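Local atomic coordinates of myosin-I heavy chain (Dictyostelium discoideum, PDB entry 5EJR), a protein that works as an actin-based class VII motor in the early steps of phagocytosis and adhesion, seen here as the second MyTH4-FERM domain of its tail. Residues V258-I264 with E286-Y291; R188-A194 with D276-E282; C212-I217 with Y291-R295. One frame throughout, in Å; residues are numbered along the deposited sequence.

How the interactions relate
Interactions 1 and 3 both use strand 290-296, which pairs antiparallel with strand 253-259 in the first and runs in roughly the same direction as strand 211-215 in the second; Tyr291 belongs to both. Interaction 1 is a surface contact, held by backbone pairing, an asparagine that organises a loop, and a tyrosine-glutamate bond. Interaction 3 is partly buried, with an apolar side under helix 232-243 and a polar, more open side. Interaction 2, also partly buried, is of another kind: carboxylates of helix 274-283 take backbone N-H groups of a MyTH4 loop. Trp281 of that helix packs on Phe290 and Phe292, tying all three together.

Interaction 1. Residues V258-I264 with E286-Y291; sequences VNETAGI and EKGEFY
Val258 and Tyr291 form an antiparallel hydrogen-bonded pair, with Val258 N giving to Tyr291 O at 2.8 Å and Tyr291 N giving back to Val258 O. Their side chains run alongside each other: Tyr291 CG sits between the backbone N and carbonyl carbon (chi1 67°), which brings one ring face against Val258, whose CG1 is 3.6 Å from Tyr291 CZ. The phenol then reaches on, and Tyr291 OH donates to the anti lone pair of Glu260 OE2 at 2.7 Å. Asn259 suits its buried place because one amide both accepts and donates: Asn259 OD1 accepts from Ala262 N (3.1 Å), and Asn259 ND2 gives a bent bond to Lys287 O (3.1 Å). Its CB and ND2 lie over one face of the Phe290 ring, the amide nearly perpendicular to it (87°), while Ile264 CG2 meets the ring edge. With an alanine here both bonds go, and the 260-263 loop would probably be freer to shift against Lys287. Gly288 is apt because a CB there would collide with Thr261 OG1. An Asx motif thus shapes the hairpin loop at the end of strand 253-259, which lies between 264-267 and 290-296 in the ubiquitin-like FERM lobe.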
loop_
_atom_site.group_PDB
_atom_site.type_symbol
_atom_site.label_atom_id
_atom_site.label_comp_id
_atom_site.label_asym_id
_atom_site.label_seq_id
_atom_site.Cartn_x
_atom_site.Cartn_y
_atom_site.Cartn_z
ATOM N N VAL A 258 -7.403 2.142 -6.336
ATOM C CA VAL A 258 -8.264 2.828 -7.308
ATOM C C VAL A 258 -8.592 4.262 -6.867
ATOM O O VAL A 258 -9.058 4.444 -5.755
ATOM C CB VAL A 258 -9.583 2.010 -7.541
ATOM C CG1 VAL A 258 -10.537 2.735 -8.504
ATOM C CG2 VAL A 258 -9.290 0.586 -8.021
ATOM N N ASN A 259 -8.382 5.258 -7.755
ATOM C CA ASN A 259 -8.743 6.668 -7.546
ATOM C C ASN A 259 -9.634 7.079 -8.734
ATOM O O ASN A 259 -9.162 7.147 -9.867
ATOM C CB ASN A 259 -7.496 7.563 -7.447
ATOM C CG ASN A 259 -7.777 8.995 -7.031
ATOM O OD1 ASN A 259 -8.743 9.630 -7.480
ATOM N ND2 ASN A 259 -6.908 9.554 -6.179
ATOM N N GLU A 260 -10.924 7.300 -8.479
ATOM C CA GLU A 260 -11.885 7.624 -9.534
ATOM C C GLU A 260 -11.790 9.054 -10.093
ATOM O O GLU A 260 -12.020 9.237 -11.295
ATOM C CB GLU A 260 -13.315 7.323 -9.071
ATOM C CG GLU A 260 -13.643 5.837 -9.076
ATOM C CD GLU A 260 -15.009 5.448 -8.547
ATOM O OE1 GLU A 260 -15.940 6.285 -8.601
ATOM O OE2 GLU A 260 -15.155 4.289 -8.100
ATOM N N THR A 261 -11.482 10.060 -9.246
ATOM C CA THR A 261 -11.399 11.458 -9.706
ATOM C C THR A 261 -10.190 11.647 -10.620
ATOM O O THR A 261 -10.287 12.329 -11.644
ATOM C CB THR A 261 -11.471 12.461 -8.549
ATOM O OG1 THR A 261 -10.276 12.387 -7.782
ATOM C CG2 THR A 261 -12.684 12.255 -7.664
ATOM N N ALA A 262 -9.068 11.004 -10.269
ATOM C CA ALA A 262 -7.856 10.996 -11.077
ATOM C C ALA A 262 -7.745 9.540 -11.490
ATOM O O ALA A 262 -7.278 8.746 -10.681
ATOM C CB ALA A 262 -6.657 11.405 -10.228
ATOM N N GLY A 263 -8.284 9.204 -12.673
ATOM C CA GLY A 263 -8.376 7.864 -13.266
ATOM C C GLY A 263 -7.179 6.944 -13.110
ATOM O O GLY A 263 -6.450 6.676 -14.068
ATOM N N ILE A 264 -6.997 6.426 -11.895
ATOM C CA ILE A 264 -5.895 5.544 -11.525
ATOM C C ILE A 264 -6.470 4.266 -10.964
ATOM O O ILE A 264 -7.424 4.292 -10.182
ATOM C CB ILE A 264 -4.926 6.226 -10.498
ATOM C CG1 ILE A 264 -4.270 7.494 -11.080
ATOM C CG2 ILE A 264 -3.837 5.238 -9.960
ATOM C CD1 ILE A 264 -3.912 8.506 -10.050
ATOM N N GLU A 286 -2.049 13.530 -5.985
ATOM C CA GLU A 286 -3.206 13.266 -6.846
ATOM C C GLU A 286 -4.486 13.736 -6.184
ATOM O O GLU A 286 -4.636 13.614 -4.966
ATOM C CB GLU A 286 -3.329 11.770 -7.225
ATOM C CG GLU A 286 -2.269 11.271 -8.196
ATOM C CD GLU A 286 -2.311 11.764 -9.635
ATOM O OE1 GLU A 286 -3.349 12.323 -10.061
ATOM O OE2 GLU A 286 -1.302 11.561 -10.348
ATOM N N LYS A 287 -5.393 14.287 -6.991
ATOM C CA LYS A 287 -6.703 14.763 -6.562
ATOM C C LYS A 287 -7.604 13.554 -6.262
ATOM O O LYS A 287 -7.507 12.525 -6.939
ATOM C CB LYS A 287 -7.346 15.602 -7.684
ATOM C CG LYS A 287 -6.722 16.994 -7.913
ATOM C CD LYS A 287 -7.279 18.108 -6.991
ATOM C CE LYS A 287 -8.772 18.383 -7.109
ATOM N NZ LYS A 287 -9.163 18.887 -8.453
ATOM N N GLY A 288 -8.470 13.700 -5.264
ATOM C CA GLY A 288 -9.436 12.677 -4.887
ATOM C C GLY A 288 -8.962 11.606 -3.930
ATOM O O GLY A 288 -7.819 11.627 -3.465
ATOM N N GLU A 289 -9.868 10.655 -3.636
ATOM C CA GLU A 289 -9.650 9.569 -2.682
ATOM C C GLU A 289 -9.326 8.203 -3.328
ATOM O O GLU A 289 -9.990 7.794 -4.285
ATOM C CB GLU A 289 -10.886 9.441 -1.769
ATOM C CG GLU A 289 -10.566 8.950 -0.368
ATOM C CD GLU A 289 -11.680 8.220 0.362
ATOM O OE1 GLU A 289 -12.189 7.210 -0.176
ATOM O OE2 GLU A 289 -11.993 8.620 1.507
ATOM N N PHE A 290 -8.342 7.487 -2.756
ATOM C CA PHE A 290 -7.989 6.130 -3.177
ATOM C C PHE A 290 -8.734 5.116 -2.323
ATOM O O PHE A 290 -8.969 5.341 -1.133
ATOM C CB PHE A 290 -6.481 5.842 -3.030
ATOM C CG PHE A 290 -5.577 6.327 -4.136
ATOM C CD1 PHE A 290 -5.315 5.528 -5.244
ATOM C CD2 PHE A 290 -4.936 7.561 -4.044
ATOM C CE1 PHE A 290 -4.473 5.975 -6.269
ATOM C CE2 PHE A 290 -4.089 8.005 -5.066
ATOM C CZ PHE A 290 -3.867 7.211 -6.173
ATOM N N TYR A 291 -9.034 3.960 -2.921
ATOM C CA TYR A 291 -9.610 2.830 -2.220
ATOM C C TYR A 291 -9.043 1.536 -2.776
ATOM O O TYR A 291 -8.585 1.512 -3.916
ATOM C CB TYR A 291 -11.154 2.854 -2.211
ATOM C CG TYR A 291 -11.805 2.655 -3.560
ATOM C CD1 TYR A 291 -12.114 1.379 -4.024
ATOM C CD2 TYR A 291 -12.177 3.743 -4.343
ATOM C CE1 TYR A 291 -12.750 1.189 -5.248
ATOM C CE2 TYR A 291 -12.820 3.566 -5.567
ATOM C CZ TYR A 291 -13.110 2.286 -6.014
ATOM O OH TYR A 291 -13.749 2.099 -7.218
#

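Interaction 2. Residues R188-A194 with D276-E282; sequences RKMGPSA and DVLARWE
Asp276 gathers the charged and polar contacts at one end of this interface. Its OD1 forms a salt bridge with Arg188 NE at 2.9 Å, the oxygen lying in the guanidinium plane, and also accepts a bent bond from Met190 N at 2.8 Å; the two donors come from above and below the carboxylate plane. Lys189 N supplies a third bond, to Asp276 OD2 at 2.8 Å on the syn side, though well out of that plane. Three bonds probably hold the carboxylate against turning, and its short side chain suits a place so close to the loop backbone. The positive neighbours probably favour its ionised form. Arg188 is fixed further by a second salt bridge, from NH2 to Glu196.

At the other end Glu282 OE2 takes Ala194 N at 3.0 Å from above the carboxylate plane, while Glu282 OE1 is held by Gln91 and Ser87. Ser193 is the N-cap of helix 194-205: with chi1 at 57°, its OG turns to the N-H of Glu196.

Apolar contact fills the middle. Ala279 is small enough for the loop to pass close by, its CB 3.7 Å from Met190 CB and 3.4 Å from Gly191 O, a buried oxygen without a partner. Met190 bends at chi2 and chi3 (-71° and -82°), laying its CE against Arg280 CG at 3.8 Å.

The loop thus joins the MyTH4 domain to helix 274-283 of the ubiquitin-like FERM lobe, whose Trp281 packs on Phe290 and Phe292 of strand 290-296; Pro192 faces helices 86-99 and 121-137, and Ser193 leads straight into helix 194-205.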
loop_
_atom_site.group_PDB
_atom_site.type_symbol
_atom_site.label_atom_id
_atom_site.label_comp_id
_atom_site.label_asym_id
_atom_site.label_seq_id
_atom_site.Cartn_x
_atom_site.Cartn_y
_atom_site.Cartn_z
ATOM N N ARG A 188 8.922 -2.224 8.315
ATOM C CA ARG A 188 8.066 -1.155 7.771
ATOM C C ARG A 188 8.903 -0.096 7.050
ATOM O O ARG A 188 10.021 0.178 7.479
ATOM C CB ARG A 188 7.223 -0.501 8.888
ATOM C CG ARG A 188 6.047 -1.353 9.393
ATOM C CD ARG A 188 4.789 -1.274 8.521
ATOM N NE ARG A 188 4.323 0.099 8.341
ATOM C CZ ARG A 188 3.494 0.727 9.166
ATOM N NH1 ARG A 188 2.982 0.093 10.218
ATOM N NH2 ARG A 188 3.158 1.989 8.940
ATOM N N LYS A 189 8.366 0.486 5.952
ATOM C CA LYS A 189 9.074 1.461 5.115
ATOM C C LYS A 189 8.568 2.880 5.300
ATOM O O LYS A 189 9.195 3.822 4.816
ATOM C CB LYS A 189 8.950 1.078 3.617
ATOM C CG LYS A 189 9.348 -0.350 3.254
ATOM C CD LYS A 189 10.850 -0.521 3.127
ATOM C CE LYS A 189 11.252 -1.942 2.803
ATOM N NZ LYS A 189 11.232 -2.824 3.999
ATOM N N MET A 190 7.387 3.029 5.895
ATOM C CA MET A 190 6.769 4.334 6.088
ATOM C C MET A 190 6.368 4.517 7.540
ATOM O O MET A 190 6.195 3.532 8.275
ATOM C CB MET A 190 5.495 4.481 5.226
ATOM C CG MET A 190 5.720 4.419 3.730
ATOM S SD MET A 190 6.562 5.873 3.065
ATOM C CE MET A 190 5.199 6.999 2.901
ATOM N N GLY A 191 6.184 5.787 7.904
ATOM C CA GLY A 191 5.646 6.202 9.190
ATOM C C GLY A 191 4.142 6.005 9.130
ATOM O O GLY A 191 3.619 5.582 8.086
ATOM N N PRO A 192 3.379 6.305 10.201
ATOM C CA PRO A 192 1.935 6.023 10.148
ATOM C C PRO A 192 1.063 7.057 9.460
ATOM O O PRO A 192 1.314 8.254 9.558
ATOM C CB PRO A 192 1.568 5.881 11.622
ATOM C CG PRO A 192 2.512 6.832 12.312
ATOM C CD PRO A 192 3.791 6.798 11.536
ATOM N N SER A 193 -0.019 6.575 8.807
ATOM C CA SER A 193 -1.040 7.403 8.168
ATOM C C SER A 193 -1.968 7.883 9.283
ATOM O O SER A 193 -1.927 7.314 10.370
ATOM C CB SER A 193 -1.857 6.568 7.177
ATOM O OG SER A 193 -2.458 5.445 7.808
ATOM N N ALA A 194 -2.843 8.860 9.008
ATOM C CA ALA A 194 -3.836 9.333 9.989
ATOM C C ALA A 194 -4.786 8.181 10.365
ATOM O O ALA A 194 -5.239 8.119 11.507
ATOM C CB ALA A 194 -4.619 10.504 9.428
ATOM N N ASP A 276 2.034 0.821 4.974
ATOM C CA ASP A 276 2.984 1.604 4.162
ATOM C C ASP A 276 2.268 2.200 2.949
ATOM O O ASP A 276 2.548 3.332 2.569
ATOM C CB ASP A 276 4.198 0.771 3.735
ATOM C CG ASP A 276 5.208 0.488 4.835
ATOM O OD1 ASP A 276 5.196 1.214 5.859
ATOM O OD2 ASP A 276 6.042 -0.437 4.656
ATOM N N VAL A 277 1.302 1.443 2.371
ATOM C CA VAL A 277 0.493 1.886 1.239
ATOM C C VAL A 277 -0.401 3.048 1.686
ATOM O O VAL A 277 -0.508 4.037 0.963
ATOM C CB VAL A 277 -0.356 0.742 0.595
ATOM C CG1 VAL A 277 -1.173 1.259 -0.584
ATOM C CG2 VAL A 277 0.493 -0.454 0.185
ATOM N N LEU A 278 -1.048 2.932 2.858
ATOM C CA LEU A 278 -1.929 3.996 3.338
ATOM C C LEU A 278 -1.197 5.316 3.561
ATOM O O LEU A 278 -1.759 6.374 3.265
ATOM C CB LEU A 278 -2.742 3.586 4.580
ATOM C CG LEU A 278 -3.800 2.510 4.336
ATOM C CD1 LEU A 278 -4.252 1.888 5.666
ATOM C CD2 LEU A 278 -5.002 3.072 3.562
ATOM N N ALA A 279 0.062 5.240 4.026
ATOM C CA ALA A 279 0.918 6.409 4.247
ATOM C C ALA A 279 1.261 7.040 2.885
ATOM O O ALA A 279 1.049 8.243 2.699
ATOM C CB ALA A 279 2.176 6.000 4.987
ATOM N N ARG A 280 1.655 6.201 1.896
ATOM C CA ARG A 280 1.934 6.624 0.516
ATOM C C ARG A 280 0.766 7.348 -0.133
ATOM O O ARG A 280 0.996 8.297 -0.874
ATOM C CB ARG A 280 2.394 5.440 -0.335
ATOM C CG ARG A 280 3.882 5.160 -0.150
ATOM C CD ARG A 280 4.280 3.759 -0.568
ATOM N NE ARG A 280 5.615 3.432 -0.064
ATOM C CZ ARG A 280 6.075 2.199 0.135
ATOM N NH1 ARG A 280 5.304 1.144 -0.117
ATOM N NH2 ARG A 280 7.303 2.010 0.593
ATOM N N TRP A 281 -0.482 6.949 0.181
ATOM C CA TRP A 281 -1.681 7.594 -0.348
ATOM C C TRP A 281 -1.831 9.003 0.219
ATOM O O TRP A 281 -2.315 9.892 -0.483
ATOM C CB TRP A 281 -2.923 6.778 -0.015
ATOM C CG TRP A 281 -3.130 5.513 -0.806
ATOM C CD1 TRP A 281 -2.343 5.014 -1.805
ATOM C CD2 TRP A 281 -4.211 4.590 -0.645
ATOM N NE1 TRP A 281 -2.888 3.848 -2.295
ATOM C CE2 TRP A 281 -4.026 3.557 -1.591
ATOM C CE3 TRP A 281 -5.350 4.560 0.176
ATOM C CZ2 TRP A 281 -4.933 2.505 -1.733
ATOM C CZ3 TRP A 281 -6.242 3.510 0.039
ATOM C CH2 TRP A 281 -6.026 2.495 -0.902
ATOM N N GLU A 282 -1.418 9.204 1.495
ATOM C CA GLU A 282 -1.456 10.507 2.157
ATOM C C GLU A 282 -0.443 11.453 1.520
ATOM O O GLU A 282 -0.702 12.648 1.421
ATOM C CB GLU A 282 -1.120 10.365 3.645
ATOM C CG GLU A 282 -2.205 9.713 4.470
ATOM C CD GLU A 282 -2.156 10.135 5.920
ATOM O OE1 GLU A 282 -1.040 10.217 6.483
ATOM O OE2 GLU A 282 -3.236 10.418 6.484
#

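Interaction 3. Residues C212-I217 with Y291-R295; sequences CKIRFI and YFQVR. With EDO (1,2-ethanediol), chain C.
Arg215 joins strand 211-215 to strand 290-296 through its backbone: its N gives to Phe292 O at 3.0 Å and its O takes the N-H of Val294 at 2.8 Å, on either side of Gln293. The strands run in broadly the same direction, 48° apart, and this single bridge marks where they meet.

The tight part is the apolar side. With chi1 at -42°, Ile214 has CG1 anti to the carbonyl carbon and CG2 anti to the backbone N, which sends its CD1 to Phe292 CB at 3.7 Å; CG2 touches Val294 CG2, the two side chains crossing at about a right angle. Val294 also sets its CB over one face of the Phe216 ring, 4.1 Å from the centroid. Branched and aromatic residues suit this side, where Val239 of helix 232-243 touches both Ile214 and Val294 and helix 274-283 covers Phe292.

The other side is more polar and more exposed, yet closely stacked: Arg215 lays its guanidinium flat on the Tyr291 ring, planes 6° apart and Arg215 CZ 3.5 Å from the centroid, a cation-pi stack. The contact is loose at its two ends, where other molecules fill in: a 1,2-ethanediol, probably from the crystallisation liquor, joins Lys213 O to Phe292 N through its O1, and a water links Ile217 N with Val294 O. At the water's end of the strands Ile217 CD1 touches Arg295 NH1, which donates to Gln293 OE1, while Arg295 NH2 pairs with Glu330 of helix 317-332.

Pairing of the first and last strands in the same direction is characteristic of the ubiquitin fold. Its chemistry implies a divided role: branched and aromatic side chains pack the inner side, whereas outside, the tyrosine ring, its hydroxyl engaged by Glu260, probably eases the Arg215 charge through its pi face.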
loop_
_atom_site.group_PDB
_atom_site.type_symbol
_atom_site.label_atom_id
_atom_site.label_comp_id
_atom_site.label_asym_id
_atom_site.label_seq_id
_atom_site.Cartn_x
_atom_site.Cartn_y
_atom_site.Cartn_z
ATOM N N CYS A 212 -9.700 -2.752 7.855
ATOM C CA CYS A 212 -9.560 -1.968 6.639
ATOM C C CYS A 212 -10.715 -2.361 5.714
ATOM O O CYS A 212 -11.032 -3.546 5.595
ATOM C CB CYS A 212 -8.204 -2.202 5.976
ATOM S SG CYS A 212 -7.901 -1.130 4.543
ATOM N N LYS A 213 -11.346 -1.360 5.081
ATOM C CA LYS A 213 -12.462 -1.512 4.153
ATOM C C LYS A 213 -11.913 -1.898 2.771
ATOM O O LYS A 213 -11.049 -1.189 2.238
ATOM C CB LYS A 213 -13.216 -0.170 4.053
ATOM C CG LYS A 213 -14.722 -0.268 4.225
ATOM C CD LYS A 213 -15.414 0.974 3.674
ATOM C CE LYS A 213 -16.911 0.940 3.848
ATOM N NZ LYS A 213 -17.532 2.220 3.412
ATOM N N ILE A 214 -12.365 -3.044 2.223
ATOM C CA ILE A 214 -11.953 -3.531 0.897
ATOM C C ILE A 214 -13.170 -3.736 -0.012
ATOM O O ILE A 214 -14.089 -4.490 0.330
ATOM C CB ILE A 214 -11.032 -4.789 0.930
ATOM C CG1 ILE A 214 -9.932 -4.716 2.040
ATOM C CG2 ILE A 214 -10.432 -5.075 -0.465
ATOM C CD1 ILE A 214 -8.853 -3.656 1.891
ATOM N N ARG A 215 -13.153 -3.085 -1.187
ATOM C CA ARG A 215 -14.245 -3.183 -2.147
ATOM C C ARG A 215 -14.050 -4.332 -3.118
ATOM O O ARG A 215 -12.915 -4.768 -3.362
ATOM C CB ARG A 215 -14.423 -1.871 -2.907
ATOM C CG ARG A 215 -14.668 -0.674 -1.998
ATOM C CD ARG A 215 -15.315 0.459 -2.749
ATOM N NE ARG A 215 -14.928 1.757 -2.203
ATOM C CZ ARG A 215 -15.258 2.927 -2.743
ATOM N NH1 ARG A 215 -16.002 2.973 -3.843
ATOM N NH2 ARG A 215 -14.852 4.059 -2.185
ATOM N N PHE A 216 -15.165 -4.831 -3.667
ATOM C CA PHE A 216 -15.174 -5.864 -4.696
ATOM C C PHE A 216 -15.776 -5.208 -5.923
ATOM O O PHE A 216 -16.309 -4.109 -5.821
ATOM C CB PHE A 216 -15.974 -7.106 -4.261
ATOM C CG PHE A 216 -15.214 -7.978 -3.294
ATOM C CD1 PHE A 216 -15.138 -7.647 -1.942
ATOM C CD2 PHE A 216 -14.595 -9.148 -3.723
ATOM C CE1 PHE A 216 -14.402 -8.446 -1.047
ATOM C CE2 PHE A 216 -13.875 -9.952 -2.826
ATOM C CZ PHE A 216 -13.771 -9.585 -1.500
ATOM N N ILE A 217 -15.676 -5.864 -7.077
ATOM C CA ILE A 217 -16.159 -5.371 -8.369
ATOM C C ILE A 217 -17.683 -5.060 -8.375
ATOM O O ILE A 217 -18.115 -4.185 -9.119
ATOM C CB ILE A 217 -15.730 -6.369 -9.499
ATOM C CG1 ILE A 217 -15.894 -5.769 -10.923
ATOM C CG2 ILE A 217 -16.425 -7.722 -9.369
ATOM C CD1 ILE A 217 -14.753 -4.874 -11.368
ATOM N N TYR A 291 -9.034 3.960 -2.921
ATOM C CA TYR A 291 -9.610 2.830 -2.220
ATOM C C TYR A 291 -9.043 1.536 -2.776
ATOM O O TYR A 291 -8.585 1.512 -3.916
ATOM C CB TYR A 291 -11.154 2.854 -2.211
ATOM C CG TYR A 291 -11.805 2.655 -3.560
ATOM C CD1 TYR A 291 -12.114 1.379 -4.024
ATOM C CD2 TYR A 291 -12.177 3.743 -4.343
ATOM C CE1 TYR A 291 -12.750 1.189 -5.248
ATOM C CE2 TYR A 291 -12.820 3.566 -5.567
ATOM C CZ TYR A 291 -13.110 2.286 -6.014
ATOM O OH TYR A 291 -13.749 2.099 -7.218
ATOM N N PHE A 292 -9.043 0.484 -1.956
ATOM C CA PHE A 292 -8.588 -0.851 -2.339
ATOM C C PHE A 292 -9.738 -1.634 -2.950
ATOM O O PHE A 292 -10.845 -1.643 -2.400
ATOM C CB PHE A 292 -8.087 -1.616 -1.118
ATOM C CG PHE A 292 -6.817 -1.107 -0.497
ATOM C CD1 PHE A 292 -5.614 -1.155 -1.193
ATOM C CD2 PHE A 292 -6.802 -0.656 0.817
ATOM C CE1 PHE A 292 -4.432 -0.726 -0.603
ATOM C CE2 PHE A 292 -5.616 -0.201 1.400
ATOM C CZ PHE A 292 -4.437 -0.256 0.693
ATOM N N GLN A 293 -9.471 -2.306 -4.081
ATOM C CA GLN A 293 -10.461 -3.133 -4.757
ATOM C C GLN A 293 -9.865 -4.521 -5.099
ATOM O O GLN A 293 -8.775 -4.603 -5.656
ATOM C CB GLN A 293 -10.997 -2.406 -5.994
ATOM C CG GLN A 293 -11.848 -3.243 -6.957
ATOM C CD GLN A 293 -12.038 -2.534 -8.286
ATOM O OE1 GLN A 293 -11.133 -2.467 -9.110
ATOM N NE2 GLN A 293 -13.233 -2.045 -8.564
ATOM N N VAL A 294 -10.556 -5.586 -4.702
ATOM C CA VAL A 294 -10.162 -6.953 -5.017
ATOM C C VAL A 294 -10.488 -7.160 -6.492
ATOM O O VAL A 294 -11.536 -6.725 -6.976
ATOM C CB VAL A 294 -10.809 -8.021 -4.091
ATOM C CG1 VAL A 294 -10.709 -9.431 -4.683
ATOM C CG2 VAL A 294 -10.158 -7.994 -2.709
ATOM N N ARG A 295 -9.548 -7.754 -7.216
ATOM C CA ARG A 295 -9.719 -8.038 -8.633
ATOM C C ARG A 295 -9.185 -9.422 -8.891
ATOM O O ARG A 295 -8.278 -9.872 -8.194
ATOM C CB ARG A 295 -8.933 -7.030 -9.491
ATOM C CG ARG A 295 -9.530 -5.618 -9.499
ATOM C CD ARG A 295 -8.900 -4.794 -10.601
ATOM N NE ARG A 295 -9.405 -5.135 -11.938
ATOM C CZ ARG A 295 -10.557 -4.706 -12.444
ATOM N NH1 ARG A 295 -11.401 -4.003 -11.695
ATOM N NH2 ARG A 295 -10.897 -5.015 -13.687
HETATM C C1 EDO C . -9.541 1.501 1.242
HETATM O O1 EDO C . -10.712 0.952 0.626
HETATM C C2 EDO C . -9.837 2.152 2.617
HETATM O O2 EDO C . -8.754 1.843 3.502
HETATM O O HOH W 1 -13.896 -8.024 -7.211
#